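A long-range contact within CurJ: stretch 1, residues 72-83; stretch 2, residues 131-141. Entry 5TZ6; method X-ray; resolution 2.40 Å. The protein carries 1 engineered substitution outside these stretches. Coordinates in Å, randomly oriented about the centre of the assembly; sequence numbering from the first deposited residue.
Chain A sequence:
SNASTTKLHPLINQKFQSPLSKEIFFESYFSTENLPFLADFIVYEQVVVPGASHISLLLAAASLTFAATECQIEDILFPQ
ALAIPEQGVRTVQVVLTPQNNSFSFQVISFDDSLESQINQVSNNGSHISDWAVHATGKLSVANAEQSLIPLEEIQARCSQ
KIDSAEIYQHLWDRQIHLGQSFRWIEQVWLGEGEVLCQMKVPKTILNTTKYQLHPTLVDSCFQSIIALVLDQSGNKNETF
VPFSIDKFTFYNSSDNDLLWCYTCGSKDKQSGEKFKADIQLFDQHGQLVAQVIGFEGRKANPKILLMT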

# COMPACT_ATOMS: atom_id res chain seq x y z
N GLN A 72 20.79 0.89 -12.12
CA GLN A 72 21.31 2.22 -12.33
C GLN A 72 20.19 3.24 -12.21
O GLN A 72 19.05 2.99 -12.62
CB GLN A 72 21.98 2.35 -13.70
CG GLN A 72 21.05 2.10 -14.87
CD GLN A 72 21.77 2.14 -16.20
OE1 GLN A 72 23.00 2.09 -16.26
NE2 GLN A 72 21.01 2.23 -17.29
N ILE A 73 20.54 4.37 -11.59
CA ILE A 73 19.66 5.52 -11.41
C ILE A 73 20.28 6.67 -12.19
O ILE A 73 21.45 7.00 -11.97
CB ILE A 73 19.53 5.87 -9.92
CG1 ILE A 73 19.34 4.59 -9.10
CG2 ILE A 73 18.39 6.88 -9.71
CD1 ILE A 73 19.39 4.80 -7.61
N GLU A 74 19.51 7.29 -13.07
CA GLU A 74 20.05 8.29 -13.98
C GLU A 74 19.27 9.59 -13.88
O GLU A 74 18.10 9.61 -13.50
CB GLU A 74 20.04 7.80 -15.44
CG GLU A 74 21.06 6.73 -15.75
CD GLU A 74 20.79 6.08 -17.09
OE1 GLU A 74 19.78 5.35 -17.22
OE2 GLU A 74 21.59 6.30 -18.03
N ASP A 75 19.95 10.68 -14.23
CA ASP A 75 19.37 12.02 -14.23
C ASP A 75 18.65 12.31 -12.92
O ASP A 75 17.47 12.68 -12.89
CB ASP A 75 18.45 12.19 -15.43
CG ASP A 75 19.14 11.86 -16.73
OD1 ASP A 75 20.35 12.15 -16.85
OD2 ASP A 75 18.48 11.30 -17.63
N ILE A 76 19.38 12.12 -11.82
CA ILE A 76 18.84 12.35 -10.48
C ILE A 76 18.85 13.84 -10.17
O ILE A 76 19.86 14.52 -10.36
CB ILE A 76 19.67 11.58 -9.43
CG1 ILE A 76 19.76 10.10 -9.79
CG2 ILE A 76 19.09 11.80 -8.04
CD1 ILE A 76 20.83 9.36 -9.02
N LEU A 77 17.74 14.34 -9.63
CA LEU A 77 17.68 15.68 -9.07
C LEU A 77 17.03 15.60 -7.70
O LEU A 77 16.23 14.70 -7.42
CB LEU A 77 16.90 16.64 -9.98
CG LEU A 77 17.64 17.00 -11.27
CD1 LEU A 77 16.73 17.74 -12.26
CD2 LEU A 77 18.91 17.80 -10.96
N PHE A 78 17.38 16.56 -6.83
CA PHE A 78 16.85 16.65 -5.47
C PHE A 78 16.11 17.97 -5.33
O PHE A 78 16.67 18.96 -4.83
CB PHE A 78 17.97 16.52 -4.44
CG PHE A 78 18.78 15.26 -4.59
CD1 PHE A 78 18.26 14.03 -4.23
CD2 PHE A 78 20.08 15.31 -5.08
CE1 PHE A 78 19.00 12.87 -4.37
CE2 PHE A 78 20.83 14.15 -5.21
CZ PHE A 78 20.29 12.93 -4.85
N PRO A 79 14.85 18.05 -5.76
CA PRO A 79 14.16 19.35 -5.78
C PRO A 79 14.03 20.01 -4.41
O PRO A 79 14.15 21.24 -4.31
CB PRO A 79 12.79 19.03 -6.38
CG PRO A 79 12.97 17.72 -7.10
CD PRO A 79 14.02 16.97 -6.33
N GLN A 80 13.80 19.23 -3.35
CA GLN A 80 13.49 19.79 -2.03
C GLN A 80 13.99 18.84 -0.95
O GLN A 80 13.68 17.64 -0.98
CB GLN A 80 11.99 20.01 -1.86
CG GLN A 80 11.60 20.80 -0.62
CD GLN A 80 10.12 21.09 -0.54
OE1 GLN A 80 9.41 21.06 -1.55
NE2 GLN A 80 9.63 21.36 0.67
N ALA A 81 14.75 19.38 -0.00
CA ALA A 81 15.26 18.58 1.10
C ALA A 81 14.13 18.15 2.03
O ALA A 81 13.14 18.87 2.21
CB ALA A 81 16.31 19.36 1.90
N LEU A 82 14.28 16.97 2.62
CA LEU A 82 13.32 16.43 3.57
C LEU A 82 13.82 16.68 4.99
O LEU A 82 14.91 16.24 5.35
CB LEU A 82 13.09 14.94 3.32
CG LEU A 82 12.31 14.20 4.40
CD1 LEU A 82 11.04 14.94 4.77
CD2 LEU A 82 11.98 12.80 3.93
N ALA A 83 13.02 17.38 5.78
CA ALA A 83 13.33 17.63 7.18
C ALA A 83 12.23 17.03 8.04
O ALA A 83 11.05 17.08 7.68
CB ALA A 83 13.49 19.13 7.48
N TRP A 131 2.24 18.20 -0.01
CA TRP A 131 3.26 17.17 -0.21
C TRP A 131 4.48 17.81 -0.87
O TRP A 131 4.42 18.94 -1.37
CB TRP A 131 2.73 16.01 -1.05
CG TRP A 131 2.07 16.43 -2.33
CD1 TRP A 131 0.84 17.00 -2.47
CD2 TRP A 131 2.59 16.29 -3.66
NE1 TRP A 131 0.56 17.23 -3.80
CE2 TRP A 131 1.63 16.80 -4.54
CE3 TRP A 131 3.79 15.78 -4.18
CZ2 TRP A 131 1.82 16.83 -5.92
CZ3 TRP A 131 3.97 15.80 -5.54
CH2 TRP A 131 3.00 16.33 -6.40
N ALA A 132 5.58 17.07 -0.87
CA ALA A 132 6.85 17.57 -1.36
C ALA A 132 7.56 16.50 -2.17
O ALA A 132 7.43 15.30 -1.90
CB ALA A 132 7.75 18.02 -0.20
N VAL A 133 8.32 16.94 -3.17
CA VAL A 133 9.14 16.05 -3.99
C VAL A 133 10.59 16.17 -3.54
O VAL A 133 11.15 17.28 -3.48
CB VAL A 133 9.00 16.37 -5.48
CG1 VAL A 133 9.87 15.46 -6.31
CG2 VAL A 133 7.54 16.25 -5.91
N HIS A 134 11.20 15.03 -3.20
CA HIS A 134 12.57 15.02 -2.71
C HIS A 134 13.56 14.43 -3.68
O HIS A 134 14.76 14.73 -3.57
CB HIS A 134 12.64 14.24 -1.39
CG HIS A 134 11.67 14.73 -0.36
ND1 HIS A 134 11.64 16.04 0.06
CD2 HIS A 134 10.68 14.09 0.31
CE1 HIS A 134 10.68 16.19 0.96
NE2 HIS A 134 10.08 15.02 1.13
N ALA A 135 13.12 13.62 -4.64
CA ALA A 135 14.07 13.17 -5.65
C ALA A 135 13.31 12.73 -6.88
O ALA A 135 12.17 12.26 -6.79
CB ALA A 135 14.95 12.02 -5.13
N THR A 136 13.93 12.91 -8.04
CA THR A 136 13.32 12.49 -9.29
C THR A 136 14.40 11.88 -10.15
O THR A 136 15.59 12.15 -9.97
CB THR A 136 12.65 13.67 -10.01
OG1 THR A 136 13.62 14.70 -10.24
CG2 THR A 136 11.56 14.25 -9.15
N GLY A 137 13.99 11.03 -11.09
CA GLY A 137 14.94 10.56 -12.08
C GLY A 137 14.44 9.30 -12.77
O GLY A 137 13.25 9.04 -12.82
N LYS A 138 15.40 8.53 -13.28
CA LYS A 138 15.12 7.33 -14.06
C LYS A 138 15.82 6.14 -13.43
O LYS A 138 16.88 6.27 -12.82
CB LYS A 138 15.55 7.55 -15.52
CG LYS A 138 15.77 6.32 -16.36
CD LYS A 138 15.60 6.67 -17.83
CE LYS A 138 16.58 7.77 -18.24
NZ LYS A 138 17.81 7.25 -18.89
N LEU A 139 15.22 4.96 -13.57
CA LEU A 139 15.66 3.78 -12.83
C LEU A 139 15.53 2.56 -13.72
O LEU A 139 14.45 2.29 -14.24
CB LEU A 139 14.81 3.61 -11.57
CG LEU A 139 14.94 2.33 -10.75
CD1 LEU A 139 16.33 2.24 -10.16
CD2 LEU A 139 13.88 2.32 -9.67
N SER A 140 16.62 1.82 -13.89
CA SER A 140 16.55 0.67 -14.77
C SER A 140 17.61 -0.35 -14.37
O SER A 140 18.54 -0.04 -13.63
CB SER A 140 16.75 1.05 -16.24
OG SER A 140 18.09 1.48 -16.48
N VAL A 141 17.46 -1.56 -14.90
CA VAL A 141 18.46 -2.59 -14.65
C VAL A 141 19.77 -2.19 -15.33
O VAL A 141 19.81 -1.36 -16.24
CB VAL A 141 17.97 -3.96 -15.14
CG1 VAL A 141 18.90 -5.06 -14.67
CG2 VAL A 141 16.55 -4.22 -14.66
O HOH W 1 16.21 15.79 -1.52
O HOH W 2 9.09 19.98 -3.71

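Residues 72–77 pair antiparallel with the long strand that ends at Val141, and the pairing rests on paired backbone hydrogen bonds. Gln72 N donates to Ser140 O (2.9 Å) and Ser140 N to Gln72 O (3.0 Å); Glu74 N and Lys138 N likewise reach Lys138 O (2.8 Å) and Glu74 O (2.9 Å). Beyond Glu74 the register slips by one residue, a β-bulge with Asp75 at the corner, and the ladder resumes where Leu77 N meets Thr136 O (3.1 Å) and Thr136 N meets Leu77 O (3.0 Å). Gly137 lies opposite the bulge: a CB there would fall 2.8 Å from Glu74 O, and its backbone angles alone call for glycine.

Side chains of Gln72, Glu74, Lys138 and Ser140 share one face. Gln72 NE2 donates to Ser140 OG (3.1 Å), while the end of the Lys138 side chain comes nearer the other stretch, so that NZ forms a salt bridge with Glu74 OE1 (3.2 Å), its hydrogen bond weak. On the other face, Ile73 CG1 packs against Leu139 CD1 (4.0 Å).

Past Phe78, His134 takes over as the anchor. Its ND1 donates to Gln80 O (2.8 Å) near the ring plane, while Leu82 CB sits over one ring face, 3.6 Å from CE1 of His134. Water 1 donates to both Gln80 O (3.2 Å) and His134 O (2.7 Å), and Pro79 CG meets Val133 CG1 at 3.9 Å.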